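Local structure of peptidase M16 domain protein (Alicyclobacillus acidocaldarius subsp. acidocaldarius DSM 446, 4XEA) at residues 32-38 against 193-199; 60-64 against 87-91; 113-117 against 214-220. The protein probably hydrolyses peptide bonds as a metal-dependent peptidase of the M16 (insulinase-like) family. All coordinates share one frame; numbering follows the deposited sequence.

In the fold
The three contacts show how an M16-type alpha/beta unit gathers distant pieces of chain around one sheet. Contact 1 pairs the two strands near the middle of the six-stranded sheet. Contact 2, its centre about 14 Å away, sets the nickel-binding helix 59-66 against strand 84-90 of the same sheet. Contact 3, its centre also about 14 Å from that of contact 1, joins helix 105-116, packed on Phe35 and Met194, to the end of helix 204-216. Contacts 2 and 3 lie about 19 Å apart, centre to centre, without touching. Along the chain, contact 2 opens and closes between the two strands of contact 1, whereas contacts 1 and 3 interlace. The sheet brings together the nickel-bearing helix at its edge strand and helix 105-116 on one face.

Contact 1 of 3, residues 32-38 against 193-199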
loop_
_atom_site.group_PDB
_atom_site.type_symbol
_atom_site.label_atom_id
_atom_site.label_comp_id
_atom_site.label_asym_id
_atom_site.label_seq_id
_atom_site.Cartn_x
_atom_site.Cartn_y
_atom_site.Cartn_z
ATOM N N TYR A 32 -4.036 -10.729 -13.260
ATOM C CA TYR A 32 -3.125 -9.603 -13.315
ATOM C C TYR A 32 -2.147 -9.936 -14.437
ATOM O O TYR A 32 -1.593 -11.052 -14.503
ATOM C CB TYR A 32 -2.438 -9.421 -11.950
ATOM C CG TYR A 32 -1.528 -8.188 -11.777
ATOM C CD1 TYR A 32 -0.261 -8.127 -12.387
ATOM C CD2 TYR A 32 -1.902 -7.116 -10.974
ATOM C CE1 TYR A 32 0.581 -7.008 -12.220
ATOM C CE2 TYR A 32 -1.050 -5.988 -10.796
ATOM C CZ TYR A 32 0.183 -5.958 -11.422
ATOM O OH TYR A 32 1.024 -4.867 -11.283
ATOM N N ALA A 33 -1.992 -9.001 -15.364
ATOM C CA ALA A 33 -1.225 -9.248 -16.585
ATOM C C ALA A 33 -0.239 -8.090 -16.797
ATOM O O ALA A 33 -0.616 -6.928 -16.635
ATOM C CB ALA A 33 -2.200 -9.339 -17.757
HETATM N N MSE A 34 0.995 -8.393 -17.217
HETATM C CA MSE A 34 1.970 -7.341 -17.475
HETATM C C MSE A 34 2.754 -7.658 -18.757
HETATM O O MSE A 34 3.216 -8.798 -18.934
HETATM C CB MSE A 34 2.928 -7.203 -16.281
HETATM C CG MSE A 34 4.111 -6.189 -16.483
HETATM SE SE MSE A 34 5.203 -5.846 -14.889
HETATM C CE MSE A 34 3.976 -4.769 -13.808
ATOM N N PHE A 35 2.833 -6.655 -19.641
ATOM C CA PHE A 35 3.589 -6.700 -20.886
ATOM C C PHE A 35 4.709 -5.644 -20.749
ATOM O O PHE A 35 4.411 -4.459 -20.622
ATOM C CB PHE A 35 2.620 -6.349 -22.041
ATOM C CG PHE A 35 3.144 -6.607 -23.440
ATOM C CD1 PHE A 35 4.159 -7.508 -23.707
ATOM C CD2 PHE A 35 2.514 -5.992 -24.515
ATOM C CE1 PHE A 35 4.599 -7.732 -25.024
ATOM C CE2 PHE A 35 2.932 -6.227 -25.837
ATOM C CZ PHE A 35 3.982 -7.088 -26.076
ATOM N N ALA A 36 5.972 -6.069 -20.710
ATOM C CA ALA A 36 7.092 -5.156 -20.439
ATOM C C ALA A 36 8.181 -5.259 -21.437
ATOM O O ALA A 36 8.375 -6.332 -22.041
ATOM C CB ALA A 36 7.654 -5.387 -19.048
ATOM N N THR A 37 8.920 -4.152 -21.579
ATOM C CA THR A 37 10.053 -4.086 -22.512
ATOM C C THR A 37 11.354 -3.846 -21.761
ATOM O O THR A 37 11.387 -3.093 -20.787
ATOM C CB THR A 37 9.865 -2.995 -23.589
ATOM O OG1 THR A 37 11.039 -2.891 -24.399
ATOM C CG2 THR A 37 9.582 -1.669 -22.925
ATOM N N ARG A 38 12.413 -4.525 -22.216
ATOM C CA ARG A 38 13.788 -4.292 -21.736
ATOM C C ARG A 38 14.357 -2.976 -22.319
ATOM O O ARG A 38 15.285 -2.972 -23.163
ATOM C CB ARG A 38 14.671 -5.467 -22.118
ATOM C CG ARG A 38 16.005 -5.509 -21.430
ATOM C CD ARG A 38 16.862 -6.697 -21.884
ATOM N NE ARG A 38 16.329 -8.048 -21.592
ATOM C CZ ARG A 38 15.646 -8.830 -22.438
ATOM N NH1 ARG A 38 15.294 -8.405 -23.650
ATOM N NH2 ARG A 38 15.280 -10.055 -22.041
ATOM N N ASN A 193 12.250 -8.206 -27.702
ATOM C CA ASN A 193 12.814 -7.450 -26.579
ATOM C C ASN A 193 11.873 -7.375 -25.374
ATOM O O ASN A 193 12.117 -6.595 -24.433
ATOM C CB ASN A 193 13.207 -6.034 -27.000
ATOM C CG ASN A 193 14.178 -5.351 -25.969
ATOM O OD1 ASN A 193 15.159 -5.949 -25.513
ATOM N ND2 ASN A 193 13.933 -4.090 -25.686
HETATM N N MSE A 194 10.789 -8.157 -25.421
HETATM C CA MSE A 194 9.694 -8.027 -24.446
HETATM C C MSE A 194 9.281 -9.336 -23.775
HETATM O O MSE A 194 9.771 -10.421 -24.129
HETATM C CB MSE A 194 8.476 -7.332 -25.092
HETATM C CG MSE A 194 8.785 -5.959 -25.657
HETATM SE SE MSE A 194 7.249 -4.873 -26.168
HETATM C CE MSE A 194 6.373 -4.559 -24.432
ATOM N N VAL A 195 8.369 -9.219 -22.797
ATOM C CA VAL A 195 7.906 -10.346 -22.018
ATOM C C VAL A 195 6.461 -10.068 -21.601
ATOM O O VAL A 195 6.100 -8.911 -21.356
ATOM C CB VAL A 195 8.809 -10.641 -20.801
ATOM C CG1 VAL A 195 8.730 -9.510 -19.708
ATOM C CG2 VAL A 195 8.530 -12.040 -20.230
ATOM N N LEU A 196 5.646 -11.130 -21.607
ATOM C CA LEU A 196 4.240 -11.095 -21.199
ATOM C C LEU A 196 4.032 -12.136 -20.105
ATOM O O LEU A 196 4.304 -13.330 -20.314
ATOM C CB LEU A 196 3.320 -11.417 -22.389
ATOM C CG LEU A 196 1.805 -11.418 -22.140
ATOM C CD1 LEU A 196 1.326 -10.012 -21.663
ATOM C CD2 LEU A 196 1.066 -11.862 -23.402
ATOM N N VAL A 197 3.544 -11.682 -18.942
ATOM C CA VAL A 197 3.392 -12.548 -17.759
ATOM C C VAL A 197 2.002 -12.296 -17.175
ATOM O O VAL A 197 1.583 -11.156 -17.041
ATOM C CB VAL A 197 4.500 -12.313 -16.726
ATOM C CG1 VAL A 197 4.385 -13.255 -15.566
ATOM C CG2 VAL A 197 5.921 -12.495 -17.396
ATOM N N ILE A 198 1.289 -13.382 -16.886
ATOM C CA ILE A 198 -0.111 -13.305 -16.437
ATOM C C ILE A 198 -0.307 -14.293 -15.307
ATOM O O ILE A 198 0.081 -15.458 -15.429
ATOM C CB ILE A 198 -1.081 -13.657 -17.559
ATOM C CG1 ILE A 198 -0.723 -12.904 -18.832
ATOM C CG2 ILE A 198 -2.567 -13.332 -17.160
ATOM C CD1 ILE A 198 -1.646 -13.223 -19.999
ATOM N N ALA A 199 -0.910 -13.833 -14.211
ATOM C CA ALA A 199 -1.257 -14.707 -13.088
ATOM C C ALA A 199 -2.679 -14.432 -12.606
ATOM O O ALA A 199 -3.156 -13.286 -12.604
ATOM C CB ALA A 199 -0.272 -14.581 -11.939
#
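Two donors grip the backbone oxygen of Arg38: Asn193 ND2, at 3.1 Å, and Arg228 NH2 from farther along the chain. The Asn193 amide approaches from above the carbonyl plane, well away from a lone pair, and its ND2 also reaches Phe188 O. Its other end is used as well, for Arg38 NH1 donates to Asn193 OD1 over 3.1 Å, with the oxygen in the guanidinium plane although the donor stands above the amide carbonyl. A bend at chi3 (-63°) folds the arginine back to make this bond, and NE turns to Leu379 O. With the backbone bond from Arg38 N to Asn193 O (3.0 Å), these links fasten the end of the strand pair.

From there strands 32-37 and 194-199 run antiparallel, their axes 4.8 Å apart. Tyr32 with Ala199, Met34 with Val197, and Ala36 with Val195 are hydrogen-bonded pairs, each with two N-H...O bonds of 2.8 to 3.0 Å. Phe35 pairs with Leu196 without hydrogen bonds, and its ring reaches diagonally to Met194, the partner of Thr37. Met34 and Met194 are modelled as selenomethionine. Met194 CE sits over the ring centre, 3.6 Å from the centroid, a CH-pi contact made possible by the turn at chi3 (65°), while SE stands oblique to it in a Met-aromatic contact. Val195 O meets the ring edge at CD1, 3.4 Å away and in plane. Beyond them Leu196 CD1 packs on Phe35 CB, and Ile198 CG1 on Ala33 CB.

This apolar face, carrying Phe35 and Met194, receives helix 105-116; Tyr32, Met34 and Ala36 on the reverse meet helix 367-379. Strand 95-101 flanks one side of the pair and strand 19-24 the other, as expected for neighbouring inner strands of a mixed sheet sandwiched by helices in an alpha/beta fold.

Contact 2 of 3, residues 60-64 against 87-91. With NI (nickel (II) ion), chain C.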
loop_
_atom_site.group_PDB
_atom_site.type_symbol
_atom_site.label_atom_id
_atom_site.label_comp_id
_atom_site.label_asym_id
_atom_site.label_seq_id
_atom_site.Cartn_x
_atom_site.Cartn_y
_atom_site.Cartn_z
ATOM N N ALA A 60 12.147 6.717 -22.872
ATOM C CA ALA A 60 11.368 5.591 -22.353
ATOM C C ALA A 60 10.033 6.082 -21.766
ATOM O O ALA A 60 8.957 5.540 -22.058
ATOM C CB ALA A 60 12.159 4.772 -21.328
ATOM N N HIS A 61 10.120 7.148 -20.983
ATOM C CA HIS A 61 8.962 7.680 -20.242
ATOM C C HIS A 61 7.997 8.463 -21.144
ATOM O O HIS A 61 6.777 8.419 -20.955
ATOM C CB HIS A 61 9.494 8.535 -19.107
ATOM C CG HIS A 61 8.470 9.376 -18.455
ATOM N ND1 HIS A 61 8.288 10.699 -18.794
ATOM C CD2 HIS A 61 7.537 9.089 -17.518
ATOM C CE1 HIS A 61 7.304 11.200 -18.078
ATOM N NE2 HIS A 61 6.846 10.251 -17.282
ATOM N N PHE A 62 8.546 9.174 -22.123
ATOM C CA PHE A 62 7.730 9.832 -23.170
ATOM C C PHE A 62 6.880 8.781 -23.928
ATOM O O PHE A 62 5.659 8.943 -24.119
ATOM C CB PHE A 62 8.667 10.588 -24.117
ATOM C CG PHE A 62 8.024 11.739 -24.850
ATOM C CD1 PHE A 62 6.985 11.529 -25.729
ATOM C CD2 PHE A 62 8.523 13.029 -24.709
ATOM C CE1 PHE A 62 6.412 12.602 -26.423
ATOM C CE2 PHE A 62 7.957 14.093 -25.396
ATOM C CZ PHE A 62 6.908 13.880 -26.245
ATOM N N LEU A 63 7.514 7.692 -24.343
ATOM C CA LEU A 63 6.795 6.601 -25.026
ATOM C C LEU A 63 5.698 6.016 -24.115
ATOM O O LEU A 63 4.588 5.738 -24.575
ATOM C CB LEU A 63 7.748 5.495 -25.484
ATOM C CG LEU A 63 8.727 5.843 -26.608
ATOM C CD1 LEU A 63 9.640 4.653 -26.838
ATOM C CD2 LEU A 63 7.937 6.227 -27.927
ATOM N N GLU A 64 5.991 5.904 -22.816
ATOM C CA GLU A 64 4.990 5.408 -21.868
ATOM C C GLU A 64 3.768 6.274 -21.884
ATOM O O GLU A 64 2.645 5.762 -21.895
ATOM C CB GLU A 64 5.567 5.303 -20.444
ATOM C CG GLU A 64 4.556 4.785 -19.397
ATOM C CD GLU A 64 4.644 5.568 -18.088
ATOM O OE1 GLU A 64 5.737 5.652 -17.506
ATOM O OE2 GLU A 64 3.639 6.148 -17.676
ATOM N N ASP A 87 -2.656 0.326 -16.307
ATOM C CA ASP A 87 -1.760 1.408 -15.919
ATOM C C ASP A 87 -0.390 1.073 -16.499
ATOM O O ASP A 87 -0.241 0.072 -17.223
ATOM C CB ASP A 87 -1.783 1.559 -14.396
ATOM C CG ASP A 87 -1.379 2.968 -13.915
ATOM O OD1 ASP A 87 -0.908 3.819 -14.712
ATOM O OD2 ASP A 87 -1.529 3.204 -12.710
ATOM N N ALA A 88 0.587 1.935 -16.261
ATOM C CA ALA A 88 1.942 1.675 -16.734
ATOM C C ALA A 88 2.935 2.401 -15.821
ATOM O O ALA A 88 2.543 3.254 -15.060
ATOM C CB ALA A 88 2.081 2.124 -18.155
ATOM N N TYR A 89 4.206 2.040 -15.922
ATOM C CA TYR A 89 5.285 2.802 -15.341
ATOM C C TYR A 89 6.559 2.629 -16.184
ATOM O O TYR A 89 6.694 1.679 -16.959
ATOM C CB TYR A 89 5.512 2.445 -13.828
ATOM C CG TYR A 89 6.070 1.031 -13.601
ATOM C CD1 TYR A 89 7.418 0.759 -13.804
ATOM C CD2 TYR A 89 5.238 -0.029 -13.225
ATOM C CE1 TYR A 89 7.944 -0.532 -13.621
ATOM C CE2 TYR A 89 5.744 -1.310 -13.041
ATOM C CZ TYR A 89 7.107 -1.555 -13.241
ATOM O OH TYR A 89 7.622 -2.808 -13.068
ATOM N N THR A 90 7.470 3.586 -16.030
ATOM C CA THR A 90 8.834 3.493 -16.549
ATOM C C THR A 90 9.783 3.497 -15.370
ATOM O O THR A 90 9.605 4.287 -14.404
ATOM C CB THR A 90 9.141 4.712 -17.388
ATOM O OG1 THR A 90 8.098 4.875 -18.355
ATOM C CG2 THR A 90 10.490 4.576 -18.086
ATOM N N THR A 91 10.757 2.597 -15.409
ATOM C CA THR A 91 11.830 2.599 -14.405
ATOM C C THR A 91 13.190 2.642 -15.116
ATOM O O THR A 91 13.271 2.967 -16.314
ATOM C CB THR A 91 11.714 1.492 -13.319
ATOM O OG1 THR A 91 12.712 1.752 -12.302
ATOM C CG2 THR A 91 11.935 0.080 -13.867
HETATM NI NI NI C . 4.819 10.387 -16.388
HETATM O O HOH W 1 2.699 10.147 -15.203
#
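Thr90 and Glu64 supply most of the buried surface, and a single short bond joins them: Thr90 OG1 donates to Glu64 OE1 over 2.6 Å. The hydroxyl meets the carboxylate on the anti lone pair of OE1, the one turned away from OE2. The backbone N of Thr90 also comes near OE1, but at an angle too poor for a hydrogen bond.

Thr90 uses its two branches for different tasks. With chi1 at -52°, OG1 stands beside the backbone N and looks to Glu64, whereas CG2 packs against Ala60 CB at 3.7 Å. The hydroxyl also lies close to His61 CA, so the threonine sits against one turn of helix 59-66. On the glutamate, CG projects anti to the backbone N (chi1 180°) and touches Ala88 CB at 3.8 Å before the chain bends at chi2 (-138°) to bring the carboxylate round. With an alanine here in place of Glu64, Thr90 OG1 would probably lose its acceptor and Ala88 CB the methylene it packs on, and the carboxylate would be missing beside the metal.

That metal is nickel in the crystal. His61 NE2 binds the nickel at 2.2 Å, and a water lies 2.4 Å from the ion, while His65 and Glu136 complete the set of protein ligands. His61, Glu64 and His65 spell the HxxEH signature of M16 peptidases, whose glutamate usually acts on the metal-bound water. Glu64 is placed near the site, as in relatives, and may share that role, though it does not touch the nickel-bound water in this structure. Neither of its oxygens is a nickel ligand. The chemistry thus implies a second-shell contact: OE1 is tied to the edge strand of the sheet through Thr90 OG1, and the carboxylate is probably helped to hold its turn by this hydroxyl.

Contact 3 of 3, residues 113-117 against 214-220; sequences LDFVQ and NQAKKSF. With NA (sodium ion), chain B.
The last turn of helix 105-116 comes alongside the last part of helix 204-216 and the loop after it, with Leu113 CA 7.8 Å from Asn214 CA and Gln117 CA facing Lys218 at somewhat longer range. Both helices belong to the alpha/beta fold built on the six-stranded sheet, and their ends are joined largely by a polar network centred on paired glutamine amides.

Gln117 and Gln215 meet in a two-bond amide pair. Gln215 NE2 donates to Gln117 OE1 over 2.7 Å, and Gln117 NE2 returns a bond to Gln215 OE1 of 2.9 Å. The amide planes are only 12° apart, and each donor lies in the carbonyl plane on a lone pair, so each amide holds the other flat. A bend at chi2 (-61°) swings Gln215 round to its mate; its OE1 also accepts from Asn16 ND2, and its NE2 serves Asn214 OD1 too.

Lys218 couples this pair to a carboxylate. Its fully extended chain carries NZ between two acceptors, making a salt bridge of 2.8 Å to Asp114 OD1 and a hydrogen bond of 2.9 Å to Gln117 OE1, again in the carbonyl plane. Asp114 OD1 is itself shared: the lysine arrives on its anti side near the carboxylate plane, while Asn214 ND2 comes from above that plane at 3.0 Å. The ammonium group would be expected to stabilise the negative charge on Asp114.

Apolar side chains border the network: Leu113 CD1 lies against the Asn214 amide, and the Phe220 ring approaches Gln117 NE2 obliquely through CE1 and CZ. On the side away from the loop, the same turn of helix binds a sodium ion, to which Met67 and Ser118 also contribute; Phe115 O reaches the ion at 2.1 Å.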
loop_
_atom_site.group_PDB
_atom_site.type_symbol
_atom_site.label_atom_id
_atom_site.label_comp_id
_atom_site.label_asym_id
_atom_site.label_seq_id
_atom_site.Cartn_x
_atom_site.Cartn_y
_atom_site.Cartn_z
ATOM N N LEU A 113 -1.987 -6.380 -25.754
ATOM C CA LEU A 113 -1.042 -6.600 -26.858
ATOM C C LEU A 113 -1.214 -5.496 -27.890
ATOM O O LEU A 113 -0.240 -4.877 -28.302
ATOM C CB LEU A 113 -1.230 -7.972 -27.503
ATOM C CG LEU A 113 -0.838 -9.173 -26.643
ATOM C CD1 LEU A 113 -1.400 -10.472 -27.235
ATOM C CD2 LEU A 113 0.695 -9.238 -26.458
ATOM N N ASP A 114 -2.456 -5.258 -28.306
ATOM C CA ASP A 114 -2.762 -4.286 -29.373
ATOM C C ASP A 114 -2.260 -2.867 -29.084
ATOM O O ASP A 114 -1.621 -2.248 -29.938
ATOM C CB ASP A 114 -4.269 -4.265 -29.651
ATOM C CG ASP A 114 -4.762 -5.542 -30.314
ATOM O OD1 ASP A 114 -3.930 -6.383 -30.765
ATOM O OD2 ASP A 114 -5.983 -5.681 -30.401
ATOM N N PHE A 115 -2.503 -2.341 -27.884
ATOM C CA PHE A 115 -2.144 -0.926 -27.644
ATOM C C PHE A 115 -0.634 -0.706 -27.407
ATOM O O PHE A 115 -0.119 0.395 -27.599
ATOM C CB PHE A 115 -3.042 -0.278 -26.562
ATOM C CG PHE A 115 -2.437 -0.190 -25.165
ATOM C CD1 PHE A 115 -1.614 0.867 -24.812
ATOM C CD2 PHE A 115 -2.768 -1.126 -24.182
ATOM C CE1 PHE A 115 -1.086 0.976 -23.502
ATOM C CE2 PHE A 115 -2.253 -1.037 -22.898
ATOM C CZ PHE A 115 -1.405 0.017 -22.552
ATOM N N VAL A 116 0.077 -1.749 -27.016
ATOM C CA VAL A 116 1.521 -1.652 -26.835
ATOM C C VAL A 116 2.260 -1.898 -28.169
ATOM O O VAL A 116 3.367 -1.377 -28.357
ATOM C CB VAL A 116 1.968 -2.614 -25.732
ATOM C CG1 VAL A 116 3.495 -2.618 -25.551
ATOM C CG2 VAL A 116 1.253 -2.224 -24.378
ATOM N N GLN A 117 1.643 -2.656 -29.090
ATOM C CA GLN A 117 2.277 -3.012 -30.381
ATOM C C GLN A 117 1.979 -2.051 -31.533
ATOM O O GLN A 117 2.397 -2.299 -32.667
ATOM C CB GLN A 117 1.951 -4.470 -30.765
ATOM C CG GLN A 117 2.697 -5.454 -29.877
ATOM C CD GLN A 117 2.396 -6.905 -30.126
ATOM O OE1 GLN A 117 1.241 -7.331 -30.479
ATOM N NE2 GLN A 117 3.432 -7.713 -29.930
ATOM N N ASN A 214 -3.413 -13.577 -31.836
ATOM C CA ASN A 214 -3.192 -12.142 -31.931
ATOM C C ASN A 214 -1.855 -11.818 -32.594
ATOM O O ASN A 214 -1.788 -10.947 -33.462
ATOM C CB ASN A 214 -3.231 -11.514 -30.515
ATOM C CG ASN A 214 -3.093 -10.007 -30.537
ATOM O OD1 ASN A 214 -2.006 -9.471 -30.773
ATOM N ND2 ASN A 214 -4.193 -9.309 -30.254
ATOM N N GLN A 215 -0.788 -12.495 -32.153
ATOM C CA GLN A 215 0.559 -12.310 -32.700
ATOM C C GLN A 215 0.725 -12.843 -34.124
ATOM O O GLN A 215 1.393 -12.205 -34.942
ATOM C CB GLN A 215 1.592 -12.977 -31.786
ATOM C CG GLN A 215 1.602 -12.370 -30.343
ATOM C CD GLN A 215 1.951 -10.901 -30.354
ATOM O OE1 GLN A 215 3.127 -10.534 -30.257
ATOM N NE2 GLN A 215 0.950 -10.049 -30.509
ATOM N N ALA A 216 0.105 -13.992 -34.414
ATOM C CA ALA A 216 0.152 -14.589 -35.761
ATOM C C ALA A 216 -0.486 -13.689 -36.833
ATOM O O ALA A 216 -0.050 -13.685 -37.985
ATOM C CB ALA A 216 -0.504 -15.976 -35.761
ATOM N N LYS A 217 -1.503 -12.921 -36.443
ATOM C CA LYS A 217 -2.195 -11.991 -37.346
ATOM C C LYS A 217 -1.445 -10.692 -37.627
ATOM O O LYS A 217 -1.791 -9.963 -38.539
ATOM C CB LYS A 217 -3.592 -11.676 -36.794
ATOM C CG LYS A 217 -4.613 -12.775 -37.090
ATOM C CD LYS A 217 -5.888 -12.629 -36.239
ATOM C CE LYS A 217 -6.824 -13.818 -36.431
ATOM N NZ LYS A 217 -7.749 -14.016 -35.267
ATOM N N LYS A 218 -0.414 -10.401 -36.845
ATOM C CA LYS A 218 0.389 -9.205 -37.056
ATOM C C LYS A 218 1.672 -9.523 -37.823
ATOM O O LYS A 218 2.092 -10.674 -37.911
ATOM C CB LYS A 218 0.727 -8.565 -35.708
ATOM C CG LYS A 218 -0.529 -8.090 -34.950
ATOM C CD LYS A 218 -0.199 -7.480 -33.574
ATOM C CE LYS A 218 -1.491 -7.012 -32.893
ATOM N NZ LYS A 218 -1.251 -6.291 -31.638
ATOM N N SER A 219 2.299 -8.487 -38.358
ATOM C CA SER A 219 3.552 -8.654 -39.082
ATOM C C SER A 219 4.677 -7.915 -38.398
ATOM O O SER A 219 4.627 -6.702 -38.192
ATOM C CB SER A 219 3.424 -8.151 -40.503
ATOM O OG SER A 219 2.716 -9.090 -41.285
ATOM N N PHE A 220 5.714 -8.650 -38.056
ATOM C CA PHE A 220 6.830 -8.048 -37.393
ATOM C C PHE A 220 8.049 -8.099 -38.277
ATOM O O PHE A 220 8.239 -9.044 -39.020
ATOM C CB PHE A 220 7.082 -8.761 -36.081
ATOM C CG PHE A 220 5.903 -8.722 -35.154
ATOM C CD1 PHE A 220 5.724 -7.650 -34.290
ATOM C CD2 PHE A 220 4.958 -9.736 -35.179
ATOM C CE1 PHE A 220 4.632 -7.609 -33.443
ATOM C CE2 PHE A 220 3.873 -9.701 -34.343
ATOM C CZ PHE A 220 3.706 -8.636 -33.469
HETATM NA NA NA B . -0.268 2.300 -28.493
HETATM O O HOH W 2 -2.407 2.430 -29.355
HETATM O O HOH W 3 -0.028 4.767 -29.038
#